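Local coordinates for protein LRIM1 (Anopheles gambiae, PDB 3O53) that pairs with the leucine-rich repeat protein APL1C in a complex that regulates complement-like immunity in the mosquito, this chain being its leucine-rich repeat domain, at residues Tyr182-Gln187 with Asn201-Met206; Ile219-Asn224 with Phe242-Asn247; Leu226-Lys231 with Phe303-Ile308; Asn247-Gly252 with Gly292-Glu297. All blocks are in the same frame, centred on the assembly; numbering follows the deposited sequence.

Interaction 1. Residues Tyr182-Gln187 with Asn201-Met206; sequences YDVKGQ and NKLAFM
Leu203 leans across to the backbone of Tyr182 and Asp183 and meets the side chain of Val184, an example of how two segments, here 182-187 and 201-206, can meet through side chains and water. Its CB leaves the chain neither toward nor away from 182-187, but CG stands anti to the carbonyl carbon (chi1 -72°), and the two methyls beyond it come nearer. Leu203 CD2 rests against the peptide between the first two residues, 3.5 Å from both Tyr182 C and Asp183 N, and lies 3.7 Å from Val184 CG2. Leu203 CD1 touches Val184 CG2 at 3.9 Å. The segments belong to successive coils of the leucine-rich repeat solenoid, and strand 183-185 pairs with 158-160 while 205-206 pairs with 228-229. Between these two short pairings, water takes over. One water donates to Tyr182 O and accepts from Ala204 N at 3.1 Å; a second donates to Tyr182 O and to Lys202 O, so that Tyr182 O receives protons from two waters. A third bridges Val184 N and Phe205 O, probably donating to the latter. On the flank, Tyr182 CB sits 4.0 Å from Lys202 O, while the Tyr182 ring meets the imidazole of His312, from the C-terminal histidine tag.

Interaction 2. Residues Ile219-Asn224 with Phe242-Asn247; sequences ISLRNN and FDLRGN
Arg222 lays its guanidinium flat on that of Arg245, at one edge of a contact between two neighbouring turns of the leucine-rich repeat solenoid. Strands 218-220 and 241-243 run parallel here, with Asp243 N bonded to Ile219 O and Leu221 N to Asp243 O, and the turns stay in step beyond the strands through Asn223 N to Arg245 O at 2.8 Å. The stacked planes are 21° apart, and Arg245 NH2 lies over the Arg222 face, 3.2 Å from Arg222 NE. Arg222 reaches out with its chain extended from CG to NE, whereas Arg245 is bent at chi3 (-59°), and its NE and NH2 grip Asp243 side-on. NE goes to OD1, and Arg245 NH2 meets the syn lone pair of Asp243 OD2 at 2.9 Å in a salt bridge. The carboxylate probably offsets part of the repulsion between the two like charges. Asp243 OD1 also accepts from Arg245 N, an Asx turn matched in the adjacent coil by the ST turn of Ser220 OG with Arg222 N. On the face bearing Ile219 and Phe242, the two side chains lie side by side and Ile219 CG2 touches Phe242 CD1 at 3.5 Å; Leu221 CB meets Leu244 CD2 next to them. Asn247 belongs to the asparagine position of the repeat: its OD1 accepts from Leu226 N, and its amide nitrogen serves both turns. It donates to Leu244 O of its own turn. Asn247 ND2 also donates to Leu221 O of the preceding one, at 3.1 Å and 170°, approaching from above that carbonyl's plane.

Interaction 3. Residues Leu226-Lys231 with Phe303-Ile308; sequences LVLIEK and FADRLI
The helix near the C-terminal end of the leucine-rich repeat domain, 303-310, packs onto the outer side of a late repeat, where Val227 and Leu228 meet Ala304, Leu307 and Ile308. Ala304 and Ile308 lie one helical turn apart, joined by the backbone bond from Ile308 N to Ala304 O, and together present a short apolar ridge. Leu228 fits against both. Its CG is anti to the carbonyl carbon (chi1 -61°), and from there the methyls divide: Leu228 CD2 touches Ala304 CB at 3.7 Å, while Leu228 CD1 presses on Ile308 CD1 at 3.4 Å, tighter than an ordinary carbon contact. Leu228 CD1 also lies 3.7 Å from Asp305 OD1, where the two side chains cross at about a right angle. Val227 covers the neighbouring part of the helix. Val227 CG1, anti to the backbone N, lies 4.0 Å from Ala304 CB and more loosely approaches Leu307 CD1 at 4.3 Å, and Val227 CB lies near Ile308 CG1. The joint is thus made mainly of apolar carbons, while Leu228 and Glu230 bond to Met206 and Val227, just before the strand, bonds to Ala204 and His250. A helix laid by its apolar side on one late coil is consistent with a C-terminal flanking element of a leucine-rich repeat solenoid.

Interaction 4. Residues Asn247-Gly252 with Gly292-Glu297; sequences NGFHCG and GAYCCE
Cys251 and Cys296 are joined covalently, Cys251 SG to Cys296 SG at 2.0 Å, giving a worked example of how cysteines secure the end of a leucine-rich repeat domain. The bridge has chi3 of 83°, near the relaxed right angle of a disulfide. Cys296 places SG between its backbone N and carbonyl carbon (chi1 63°), which turns the sulfur to meet Cys251 at the first turn of the helix. Cys295, next door, forms a second disulfide with Cys283.

Polar contacts lie alongside. Glu297 N donates to Phe249 O at 2.9 Å, and Glu297 O accepts from Cys251 N at 3.0 Å, the donor standing above the carbonyl plane. His250, at the N-cap position of helix 251-259, takes Leu299 N as the stronger partner of its ND1, and the 3.5 Å approach of His250 ND1 to Glu297 O is at most weak. Gly252 N sits over the centre of the imidazole face. A water accepts from Phe249 N and donates to Cys295 O at 2.7 Å, and Cys295 O also lies at the edge of the Phe249 ring.

Apolar contacts complete the seam. Phe249 CB is 4.2 Å from Cys296 CB, and Phe249 CD2 is 4.3 Å from Tyr294 CB. Around them, Phe249 also touches Leu226 and Ile229 of the preceding coil, Tyr294 reaches Leu254 and Phe258 of helix 251-259 and Ala268 of helix 262-276, and strand 294-296 pairs antiparallel with 289-291.

In the fold
Interactions 1 and 2 join successive turns of the repeat solenoid, whereas 3 and 4 tie its later turns to the C-terminal elements. Interaction 2 is the richest in direct hydrogen bonds and buries the most surface; interaction 1 relies on water and one leucine, and 3 on mainly carbon contacts. Interaction 4 alone is covalent. Burial follows a similar order: seven of twelve touching residues are buried in interaction 2 and four of seven in 4, against two of six in both 1 and 3, and only interaction 3 has fully exposed ones. The contacts mesh: Asn224 OD1 of interaction 2 takes Leu203 N of interaction 1, and Asn247 is shared by 2 and 4.

Interaction 1. Residues Tyr182-Gln187 with Asn201-Met206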
loop_
_atom_site.group_PDB
_atom_site.type_symbol
_atom_site.label_atom_id
_atom_site.label_comp_id
_atom_site.label_asym_id
_atom_site.label_seq_id
_atom_site.Cartn_x
_atom_site.Cartn_y
_atom_site.Cartn_z
ATOM N N TYR A 182 -4.005 -0.838 -14.421
ATOM C CA TYR A 182 -4.898 -0.568 -15.546
ATOM C C TYR A 182 -6.215 -1.329 -15.411
ATOM O O TYR A 182 -7.182 -1.043 -16.124
ATOM C CB TYR A 182 -4.221 -0.905 -16.884
ATOM C CG TYR A 182 -4.159 -2.381 -17.179
ATOM C CD1 TYR A 182 -5.116 -2.988 -17.981
ATOM C CD2 TYR A 182 -3.143 -3.170 -16.660
ATOM C CE1 TYR A 182 -5.062 -4.342 -18.262
ATOM C CE2 TYR A 182 -3.083 -4.529 -16.932
ATOM C CZ TYR A 182 -4.046 -5.108 -17.731
ATOM O OH TYR A 182 -3.983 -6.454 -18.002
ATOM N N ASP A 183 -6.269 -2.270 -14.474
ATOM C CA ASP A 183 -7.483 -3.063 -14.282
ATOM C C ASP A 183 -7.674 -3.450 -12.819
ATOM O O ASP A 183 -6.725 -3.829 -12.135
ATOM C CB ASP A 183 -7.414 -4.334 -15.137
ATOM C CG ASP A 183 -8.724 -5.111 -15.141
ATOM O OD1 ASP A 183 -9.777 -4.514 -15.449
ATOM O OD2 ASP A 183 -8.699 -6.320 -14.832
ATOM N N VAL A 184 -8.905 -3.347 -12.339
ATOM C CA VAL A 184 -9.239 -3.809 -11.000
ATOM C C VAL A 184 -10.442 -4.737 -11.115
ATOM O O VAL A 184 -11.348 -4.492 -11.901
ATOM C CB VAL A 184 -9.594 -2.629 -10.057
ATOM C CG1 VAL A 184 -10.040 -3.138 -8.696
ATOM C CG2 VAL A 184 -8.408 -1.678 -9.898
ATOM N N LYS A 185 -10.457 -5.801 -10.329
ATOM C CA LYS A 185 -11.618 -6.663 -10.272
ATOM C C LYS A 185 -11.707 -7.264 -8.883
ATOM O O LYS A 185 -10.849 -7.011 -8.049
ATOM C CB LYS A 185 -11.527 -7.765 -11.333
ATOM C CG LYS A 185 -10.448 -8.798 -11.078
ATOM C CD LYS A 185 -10.476 -9.876 -12.152
ATOM C CE LYS A 185 -9.579 -11.056 -11.794
ATOM N NZ LYS A 185 -9.661 -12.161 -12.796
ATOM N N GLY A 186 -12.750 -8.051 -8.642
ATOM C CA GLY A 186 -12.930 -8.720 -7.367
ATOM C C GLY A 186 -14.020 -8.073 -6.543
ATOM O O GLY A 186 -14.116 -6.848 -6.468
ATOM N N GLN A 187 -14.857 -8.901 -5.929
ATOM C CA GLN A 187 -15.891 -8.413 -5.029
ATOM C C GLN A 187 -15.570 -8.893 -3.630
ATOM O O GLN A 187 -15.679 -10.074 -3.339
ATOM C CB GLN A 187 -17.266 -8.943 -5.437
ATOM C CG GLN A 187 -17.638 -8.671 -6.876
ATOM C CD GLN A 187 -17.844 -7.199 -7.155
ATOM O OE1 GLN A 187 -17.995 -6.396 -6.234
ATOM N NE2 GLN A 187 -17.856 -6.837 -8.431
ATOM N N ASN A 201 -2.938 6.144 -11.212
ATOM C CA ASN A 201 -2.778 4.864 -11.865
ATOM C C ASN A 201 -3.324 5.050 -13.276
ATOM O O ASN A 201 -3.437 6.180 -13.736
ATOM C CB ASN A 201 -3.462 3.755 -11.074
ATOM C CG ASN A 201 -2.613 3.283 -9.906
ATOM O OD1 ASN A 201 -1.617 2.593 -10.092
ATOM N ND2 ASN A 201 -3.014 3.644 -8.693
ATOM N N LYS A 202 -3.640 3.963 -13.970
ATOM C CA LYS A 202 -4.030 4.067 -15.373
ATOM C C LYS A 202 -5.382 3.409 -15.650
ATOM O O LYS A 202 -5.585 2.846 -16.724
ATOM C CB LYS A 202 -2.958 3.419 -16.261
ATOM C CG LYS A 202 -1.515 3.777 -15.905
ATOM C CD LYS A 202 -1.187 5.260 -16.145
ATOM C CE LYS A 202 0.263 5.573 -15.744
ATOM N NZ LYS A 202 0.544 7.022 -15.487
ATOM N N LEU A 203 -6.297 3.476 -14.686
ATOM C CA LEU A 203 -7.627 2.875 -14.839
ATOM C C LEU A 203 -8.525 3.627 -15.819
ATOM O O LEU A 203 -8.542 4.852 -15.837
ATOM C CB LEU A 203 -8.327 2.804 -13.485
ATOM C CG LEU A 203 -7.774 1.769 -12.499
ATOM C CD1 LEU A 203 -8.359 2.001 -11.103
ATOM C CD2 LEU A 203 -8.085 0.361 -12.980
ATOM N N ALA A 204 -9.284 2.877 -16.613
ATOM C CA ALA A 204 -10.233 3.446 -17.570
ATOM C C ALA A 204 -11.694 3.244 -17.147
ATOM O O ALA A 204 -12.571 3.954 -17.615
ATOM C CB ALA A 204 -10.008 2.816 -18.956
ATOM N N PHE A 205 -11.959 2.257 -16.293
ATOM C CA PHE A 205 -13.336 1.932 -15.906
ATOM C C PHE A 205 -13.431 1.746 -14.395
ATOM O O PHE A 205 -12.746 0.906 -13.822
ATOM C CB PHE A 205 -13.797 0.646 -16.613
ATOM C CG PHE A 205 -15.226 0.259 -16.318
ATOM C CD1 PHE A 205 -16.225 1.221 -16.247
ATOM C CD2 PHE A 205 -15.578 -1.075 -16.149
ATOM C CE1 PHE A 205 -17.548 0.860 -15.993
ATOM C CE2 PHE A 205 -16.897 -1.441 -15.899
ATOM C CZ PHE A 205 -17.882 -0.465 -15.818
ATOM N N MET A 206 -14.270 2.543 -13.747
ATOM C CA MET A 206 -14.513 2.369 -12.324
ATOM C C MET A 206 -15.686 1.408 -12.182
ATOM O O MET A 206 -16.843 1.824 -12.134
ATOM C CB MET A 206 -14.805 3.726 -11.667
ATOM C CG MET A 206 -15.024 3.668 -10.171
ATOM S SD MET A 206 -15.205 5.331 -9.485
ATOM C CE MET A 206 -15.343 4.979 -7.725
HETATM O O HOH W 1 -9.889 -0.081 -16.149
HETATM O O HOH W 2 -7.277 0.728 -18.246
HETATM O O HOH W 3 -11.295 -1.456 -13.228
#

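Interaction 2. Residues Ile219-Asn224 with Phe242-Asn247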
loop_
_atom_site.group_PDB
_atom_site.type_symbol
_atom_site.label_atom_id
_atom_site.label_comp_id
_atom_site.label_asym_id
_atom_site.label_seq_id
_atom_site.Cartn_x
_atom_site.Cartn_y
_atom_site.Cartn_z
ATOM N N ILE A 219 -11.742 8.138 -0.617
ATOM C CA ILE A 219 -11.340 7.401 -1.801
ATOM C C ILE A 219 -10.861 8.363 -2.878
ATOM O O ILE A 219 -11.450 9.423 -3.084
ATOM C CB ILE A 219 -12.479 6.522 -2.354
ATOM C CG1 ILE A 219 -12.008 5.763 -3.602
ATOM C CG2 ILE A 219 -13.694 7.361 -2.707
ATOM C CD1 ILE A 219 -13.020 4.775 -4.128
ATOM N N SER A 220 -9.787 7.986 -3.565
ATOM C CA SER A 220 -9.298 8.771 -4.694
ATOM C C SER A 220 -8.952 7.892 -5.889
ATOM O O SER A 220 -8.242 6.895 -5.765
ATOM C CB SER A 220 -8.061 9.573 -4.301
ATOM O OG SER A 220 -7.613 10.348 -5.400
ATOM N N LEU A 221 -9.495 8.254 -7.039
ATOM C CA LEU A 221 -9.034 7.723 -8.303
ATOM C C LEU A 221 -8.552 8.899 -9.151
ATOM O O LEU A 221 -8.635 8.877 -10.374
ATOM C CB LEU A 221 -10.153 6.945 -9.006
ATOM C CG LEU A 221 -10.354 5.493 -8.543
ATOM C CD1 LEU A 221 -10.989 5.445 -7.159
ATOM C CD2 LEU A 221 -11.209 4.713 -9.542
ATOM N N ARG A 222 -8.029 9.928 -8.490
ATOM C CA ARG A 222 -7.539 11.101 -9.199
ATOM C C ARG A 222 -6.453 10.730 -10.196
ATOM O O ARG A 222 -5.650 9.843 -9.927
ATOM C CB ARG A 222 -6.981 12.133 -8.212
ATOM C CG ARG A 222 -6.344 13.340 -8.893
ATOM C CD ARG A 222 -5.521 14.151 -7.915
ATOM N NE ARG A 222 -5.094 15.434 -8.466
ATOM C CZ ARG A 222 -4.192 16.220 -7.886
ATOM N NH1 ARG A 222 -3.620 15.842 -6.747
ATOM N NH2 ARG A 222 -3.862 17.382 -8.434
ATOM N N ASN A 223 -6.428 11.411 -11.344
ATOM C CA ASN A 223 -5.350 11.231 -12.323
ATOM C C ASN A 223 -5.178 9.786 -12.765
ATOM O O ASN A 223 -4.060 9.274 -12.893
ATOM C CB ASN A 223 -4.033 11.809 -11.798
ATOM C CG ASN A 223 -4.034 13.340 -11.822
ATOM O OD1 ASN A 223 -4.985 13.949 -12.294
ATOM N ND2 ASN A 223 -2.986 13.955 -11.307
ATOM N N ASN A 224 -6.305 9.134 -13.001
ATOM C CA ASN A 224 -6.305 7.907 -13.770
ATOM C C ASN A 224 -6.690 8.265 -15.208
ATOM O O ASN A 224 -6.334 9.338 -15.682
ATOM C CB ASN A 224 -7.246 6.891 -13.138
ATOM C CG ASN A 224 -6.572 6.120 -12.007
ATOM O OD1 ASN A 224 -6.179 4.976 -12.182
ATOM N ND2 ASN A 224 -6.410 6.765 -10.855
ATOM N N PHE A 242 -13.943 12.332 -1.790
ATOM C CA PHE A 242 -14.212 11.602 -3.010
ATOM C C PHE A 242 -13.556 12.374 -4.146
ATOM O O PHE A 242 -14.032 13.440 -4.532
ATOM C CB PHE A 242 -15.730 11.491 -3.205
ATOM C CG PHE A 242 -16.151 10.616 -4.358
ATOM C CD1 PHE A 242 -16.298 9.249 -4.195
ATOM C CD2 PHE A 242 -16.438 11.172 -5.595
ATOM C CE1 PHE A 242 -16.707 8.453 -5.253
ATOM C CE2 PHE A 242 -16.850 10.387 -6.652
ATOM C CZ PHE A 242 -16.989 9.027 -6.490
ATOM N N ASP A 243 -12.463 11.834 -4.684
ATOM C CA ASP A 243 -11.640 12.586 -5.635
ATOM C C ASP A 243 -11.457 11.836 -6.959
ATOM O O ASP A 243 -10.663 10.896 -7.044
ATOM C CB ASP A 243 -10.276 12.863 -5.003
ATOM C CG ASP A 243 -9.450 13.858 -5.788
ATOM O OD1 ASP A 243 -9.855 14.213 -6.910
ATOM O OD2 ASP A 243 -8.381 14.275 -5.282
ATOM N N LEU A 244 -12.181 12.278 -7.985
ATOM C CA LEU A 244 -12.071 11.717 -9.331
ATOM C C LEU A 244 -11.557 12.759 -10.311
ATOM O O LEU A 244 -11.852 12.692 -11.504
ATOM C CB LEU A 244 -13.432 11.228 -9.823
ATOM C CG LEU A 244 -14.163 10.208 -8.968
ATOM C CD1 LEU A 244 -15.415 9.734 -9.687
ATOM C CD2 LEU A 244 -13.255 9.036 -8.633
ATOM N N ARG A 245 -10.824 13.748 -9.805
ATOM C CA ARG A 245 -10.243 14.770 -10.661
ATOM C C ARG A 245 -9.246 14.137 -11.627
ATOM O O ARG A 245 -8.724 13.066 -11.352
ATOM C CB ARG A 245 -9.516 15.816 -9.816
ATOM C CG ARG A 245 -10.420 16.735 -9.015
ATOM C CD ARG A 245 -9.565 17.688 -8.213
ATOM N NE ARG A 245 -8.673 16.950 -7.320
ATOM C CZ ARG A 245 -7.543 17.423 -6.808
ATOM N NH1 ARG A 245 -7.128 18.651 -7.093
ATOM N NH2 ARG A 245 -6.820 16.657 -6.004
ATOM N N GLY A 246 -9.001 14.798 -12.756
ATOM C CA GLY A 246 -7.927 14.417 -13.655
ATOM C C GLY A 246 -8.210 13.235 -14.573
ATOM O O GLY A 246 -7.287 12.616 -15.085
ATOM N N ASN A 247 -9.477 12.910 -14.781
ATOM C CA ASN A 247 -9.826 11.783 -15.634
ATOM C C ASN A 247 -10.379 12.255 -16.996
ATOM O O ASN A 247 -10.135 13.383 -17.392
ATOM C CB ASN A 247 -10.778 10.867 -14.877
ATOM C CG ASN A 247 -10.055 10.067 -13.801
ATOM O OD1 ASN A 247 -9.183 9.264 -14.114
ATOM N ND2 ASN A 247 -10.396 10.302 -12.532
HETATM O O HOH W 4 -6.869 11.345 -17.608
#

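Interaction 3. Residues Leu226-Lys231 with Phe303-Ile308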
loop_
_atom_site.group_PDB
_atom_site.type_symbol
_atom_site.label_atom_id
_atom_site.label_comp_id
_atom_site.label_asym_id
_atom_site.label_seq_id
_atom_site.Cartn_x
_atom_site.Cartn_y
_atom_site.Cartn_z
ATOM N N LEU A 226 -10.080 7.481 -16.357
ATOM C CA LEU A 226 -11.448 6.988 -16.305
ATOM C C LEU A 226 -12.319 7.607 -17.389
ATOM O O LEU A 226 -12.334 8.819 -17.575
ATOM C CB LEU A 226 -12.073 7.279 -14.940
ATOM C CG LEU A 226 -11.435 6.573 -13.744
ATOM C CD1 LEU A 226 -12.100 7.042 -12.457
ATOM C CD2 LEU A 226 -11.516 5.034 -13.878
ATOM N N VAL A 227 -13.059 6.757 -18.087
ATOM C CA VAL A 227 -14.040 7.207 -19.064
ATOM C C VAL A 227 -15.450 6.931 -18.537
ATOM O O VAL A 227 -16.358 7.745 -18.702
ATOM C CB VAL A 227 -13.867 6.473 -20.406
ATOM C CG1 VAL A 227 -14.782 7.078 -21.454
ATOM C CG2 VAL A 227 -12.406 6.513 -20.866
ATOM N N LEU A 228 -15.625 5.778 -17.896
ATOM C CA LEU A 228 -16.936 5.346 -17.417
ATOM C C LEU A 228 -16.909 4.910 -15.960
ATOM O O LEU A 228 -15.883 4.459 -15.454
ATOM C CB LEU A 228 -17.450 4.168 -18.253
ATOM C CG LEU A 228 -17.668 4.419 -19.741
ATOM C CD1 LEU A 228 -18.238 3.164 -20.407
ATOM C CD2 LEU A 228 -18.586 5.616 -19.940
ATOM N N ILE A 229 -18.067 5.022 -15.317
ATOM C CA ILE A 229 -18.293 4.561 -13.951
ATOM C C ILE A 229 -19.492 3.628 -13.963
ATOM O O ILE A 229 -20.487 3.910 -14.627
ATOM C CB ILE A 229 -18.651 5.738 -13.009
ATOM C CG1 ILE A 229 -17.519 6.760 -12.971
ATOM C CG2 ILE A 229 -18.967 5.224 -11.594
ATOM C CD1 ILE A 229 -17.862 8.052 -12.198
ATOM N N GLU A 230 -19.407 2.533 -13.219
ATOM C CA GLU A 230 -20.514 1.586 -13.104
ATOM C C GLU A 230 -21.678 2.269 -12.392
ATOM O O GLU A 230 -21.540 2.704 -11.250
ATOM C CB GLU A 230 -20.064 0.340 -12.328
ATOM C CG GLU A 230 -21.195 -0.590 -11.922
ATOM C CD GLU A 230 -22.005 -1.073 -13.118
ATOM O OE1 GLU A 230 -21.418 -1.705 -14.021
ATOM O OE2 GLU A 230 -23.222 -0.818 -13.154
ATOM N N LYS A 231 -22.821 2.373 -13.068
ATOM C CA LYS A 231 -23.952 3.130 -12.538
ATOM C C LYS A 231 -24.564 2.477 -11.296
ATOM O O LYS A 231 -25.256 3.132 -10.527
ATOM C CB LYS A 231 -25.029 3.302 -13.617
ATOM C CG LYS A 231 -25.633 1.992 -14.111
ATOM C CD LYS A 231 -26.638 2.216 -15.233
ATOM C CE LYS A 231 -27.761 3.141 -14.794
ATOM N NZ LYS A 231 -28.851 3.222 -15.802
ATOM N N PHE A 303 -18.781 5.299 -28.482
ATOM C CA PHE A 303 -17.461 5.917 -28.400
ATOM C C PHE A 303 -16.766 5.635 -27.066
ATOM O O PHE A 303 -15.583 5.324 -27.053
ATOM C CB PHE A 303 -17.531 7.422 -28.641
ATOM C CG PHE A 303 -18.022 7.794 -30.005
ATOM C CD1 PHE A 303 -17.239 7.573 -31.127
ATOM C CD2 PHE A 303 -19.266 8.377 -30.164
ATOM C CE1 PHE A 303 -17.696 7.922 -32.384
ATOM C CE2 PHE A 303 -19.728 8.728 -31.416
ATOM C CZ PHE A 303 -18.942 8.501 -32.528
ATOM N N ALA A 304 -17.493 5.734 -25.955
ATOM C CA ALA A 304 -16.904 5.477 -24.639
ATOM C C ALA A 304 -16.406 4.034 -24.522
ATOM O O ALA A 304 -15.282 3.785 -24.080
ATOM C CB ALA A 304 -17.909 5.780 -23.534
ATOM N N ASP A 305 -17.254 3.091 -24.922
ATOM C CA ASP A 305 -16.925 1.672 -24.874
ATOM C C ASP A 305 -15.699 1.372 -25.727
ATOM O O ASP A 305 -14.854 0.566 -25.351
ATOM C CB ASP A 305 -18.114 0.838 -25.359
ATOM C CG ASP A 305 -19.302 0.908 -24.414
ATOM O OD1 ASP A 305 -19.091 0.880 -23.182
ATOM O OD2 ASP A 305 -20.448 0.984 -24.905
ATOM N N ARG A 306 -15.606 2.031 -26.875
ATOM C CA ARG A 306 -14.489 1.838 -27.788
ATOM C C ARG A 306 -13.169 2.337 -27.186
ATOM O O ARG A 306 -12.133 1.701 -27.370
ATOM C CB ARG A 306 -14.765 2.532 -29.126
ATOM C CG ARG A 306 -15.720 1.750 -30.022
ATOM C CD ARG A 306 -16.049 2.501 -31.304
ATOM N NE ARG A 306 -14.859 2.803 -32.093
ATOM C CZ ARG A 306 -14.880 3.397 -33.283
ATOM N NH1 ARG A 306 -16.038 3.754 -33.831
ATOM N NH2 ARG A 306 -13.741 3.634 -33.925
ATOM N N LEU A 307 -13.211 3.458 -26.467
ATOM C CA LEU A 307 -12.018 3.981 -25.796
ATOM C C LEU A 307 -11.501 2.975 -24.774
ATOM O O LEU A 307 -10.297 2.735 -24.675
ATOM C CB LEU A 307 -12.311 5.315 -25.095
ATOM C CG LEU A 307 -12.296 6.582 -25.950
ATOM C CD1 LEU A 307 -12.553 7.820 -25.080
ATOM C CD2 LEU A 307 -10.981 6.715 -26.708
ATOM N N ILE A 308 -12.423 2.373 -24.030
ATOM C CA ILE A 308 -12.059 1.390 -23.023
ATOM C C ILE A 308 -11.501 0.107 -23.656
ATOM O O ILE A 308 -10.433 -0.370 -23.256
ATOM C CB ILE A 308 -13.252 1.074 -22.097
ATOM C CG1 ILE A 308 -13.561 2.303 -21.223
ATOM C CG2 ILE A 308 -12.932 -0.140 -21.226
ATOM C CD1 ILE A 308 -14.948 2.324 -20.618
#

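Interaction 4. Residues Asn247-Gly252 with Gly292-Glu297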
loop_
_atom_site.group_PDB
_atom_site.type_symbol
_atom_site.label_atom_id
_atom_site.label_comp_id
_atom_site.label_asym_id
_atom_site.label_seq_id
_atom_site.Cartn_x
_atom_site.Cartn_y
_atom_site.Cartn_z
ATOM N N ASN A 247 -9.477 12.910 -14.781
ATOM C CA ASN A 247 -9.826 11.783 -15.634
ATOM C C ASN A 247 -10.379 12.255 -16.996
ATOM O O ASN A 247 -10.135 13.383 -17.392
ATOM C CB ASN A 247 -10.778 10.867 -14.877
ATOM C CG ASN A 247 -10.055 10.067 -13.801
ATOM O OD1 ASN A 247 -9.183 9.264 -14.114
ATOM N ND2 ASN A 247 -10.396 10.302 -12.532
ATOM N N GLY A 248 -11.095 11.397 -17.717
ATOM C CA GLY A 248 -11.650 11.779 -19.013
ATOM C C GLY A 248 -13.074 11.284 -19.182
ATOM O O GLY A 248 -13.376 10.550 -20.116
ATOM N N PHE A 249 -13.956 11.690 -18.275
ATOM C CA PHE A 249 -15.292 11.105 -18.193
ATOM C C PHE A 249 -16.185 11.443 -19.378
ATOM O O PHE A 249 -16.125 12.541 -19.915
ATOM C CB PHE A 249 -16.009 11.595 -16.933
ATOM C CG PHE A 249 -15.451 11.039 -15.665
ATOM C CD1 PHE A 249 -15.526 9.683 -15.397
ATOM C CD2 PHE A 249 -14.875 11.879 -14.724
ATOM C CE1 PHE A 249 -15.016 9.169 -14.224
ATOM C CE2 PHE A 249 -14.359 11.370 -13.545
ATOM C CZ PHE A 249 -14.427 10.014 -13.295
ATOM N N HIS A 250 -17.029 10.488 -19.756
ATOM C CA HIS A 250 -18.173 10.769 -20.604
ATOM C C HIS A 250 -19.249 11.382 -19.718
ATOM O O HIS A 250 -19.540 10.856 -18.644
ATOM C CB HIS A 250 -18.671 9.469 -21.253
ATOM C CG HIS A 250 -20.095 9.519 -21.713
ATOM N ND1 HIS A 250 -20.569 10.483 -22.577
ATOM C CD2 HIS A 250 -21.142 8.702 -21.452
ATOM C CE1 HIS A 250 -21.850 10.266 -22.815
ATOM N NE2 HIS A 250 -22.222 9.191 -22.145
ATOM N N CYS A 251 -19.826 12.502 -20.142
ATOM C CA CYS A 251 -20.820 13.195 -19.325
ATOM C C CYS A 251 -21.941 12.266 -18.884
ATOM O O CYS A 251 -22.356 12.291 -17.727
ATOM C CB CYS A 251 -21.403 14.390 -20.082
ATOM S SG CYS A 251 -20.257 15.771 -20.208
ATOM N N GLY A 252 -22.425 11.439 -19.802
ATOM C CA GLY A 252 -23.498 10.519 -19.485
ATOM C C GLY A 252 -23.174 9.650 -18.285
ATOM O O GLY A 252 -24.057 9.323 -17.496
ATOM N N GLY A 292 -21.390 18.333 -12.573
ATOM C CA GLY A 292 -20.965 18.589 -11.219
ATOM C C GLY A 292 -19.540 19.088 -11.282
ATOM O O GLY A 292 -19.160 19.828 -12.190
ATOM N N ALA A 293 -18.727 18.646 -10.341
ATOM C CA ALA A 293 -17.387 19.181 -10.209
ATOM C C ALA A 293 -16.421 18.685 -11.290
ATOM O O ALA A 293 -15.354 19.262 -11.466
ATOM C CB ALA A 293 -16.843 18.862 -8.827
ATOM N N TYR A 294 -16.771 17.638 -12.023
ATOM C CA TYR A 294 -15.791 17.044 -12.931
ATOM C C TYR A 294 -15.983 17.402 -14.407
ATOM O O TYR A 294 -17.098 17.515 -14.888
ATOM C CB TYR A 294 -15.781 15.535 -12.755
ATOM C CG TYR A 294 -15.452 15.111 -11.343
ATOM C CD1 TYR A 294 -14.290 15.547 -10.708
ATOM C CD2 TYR A 294 -16.298 14.262 -10.652
ATOM C CE1 TYR A 294 -13.996 15.146 -9.404
ATOM C CE2 TYR A 294 -16.012 13.855 -9.373
ATOM C CZ TYR A 294 -14.871 14.294 -8.754
ATOM O OH TYR A 294 -14.624 13.852 -7.474
ATOM N N CYS A 295 -14.872 17.593 -15.108
ATOM C CA CYS A 295 -14.893 17.812 -16.541
ATOM C C CYS A 295 -15.483 16.584 -17.194
ATOM O O CYS A 295 -15.378 15.484 -16.664
ATOM C CB CYS A 295 -13.475 18.036 -17.075
ATOM S SG CYS A 295 -12.639 19.469 -16.325
ATOM N N CYS A 296 -16.099 16.763 -18.350
ATOM C CA CYS A 296 -16.590 15.615 -19.089
ATOM C C CYS A 296 -16.804 15.969 -20.554
ATOM O O CYS A 296 -16.935 17.138 -20.901
ATOM C CB CYS A 296 -17.880 15.090 -18.463
ATOM S SG CYS A 296 -19.252 16.254 -18.488
ATOM N N GLU A 297 -16.820 14.943 -21.402
ATOM C CA GLU A 297 -17.017 15.112 -22.833
ATOM C C GLU A 297 -18.150 14.191 -23.241
ATOM O O GLU A 297 -18.336 13.132 -22.646
ATOM C CB GLU A 297 -15.736 14.746 -23.589
ATOM C CG GLU A 297 -15.846 14.819 -25.105
ATOM C CD GLU A 297 -15.610 16.218 -25.647
ATOM O OE1 GLU A 297 -14.434 16.634 -25.732
ATOM O OE2 GLU A 297 -16.597 16.896 -26.006
HETATM O O HOH W 5 -13.164 13.974 -16.509
#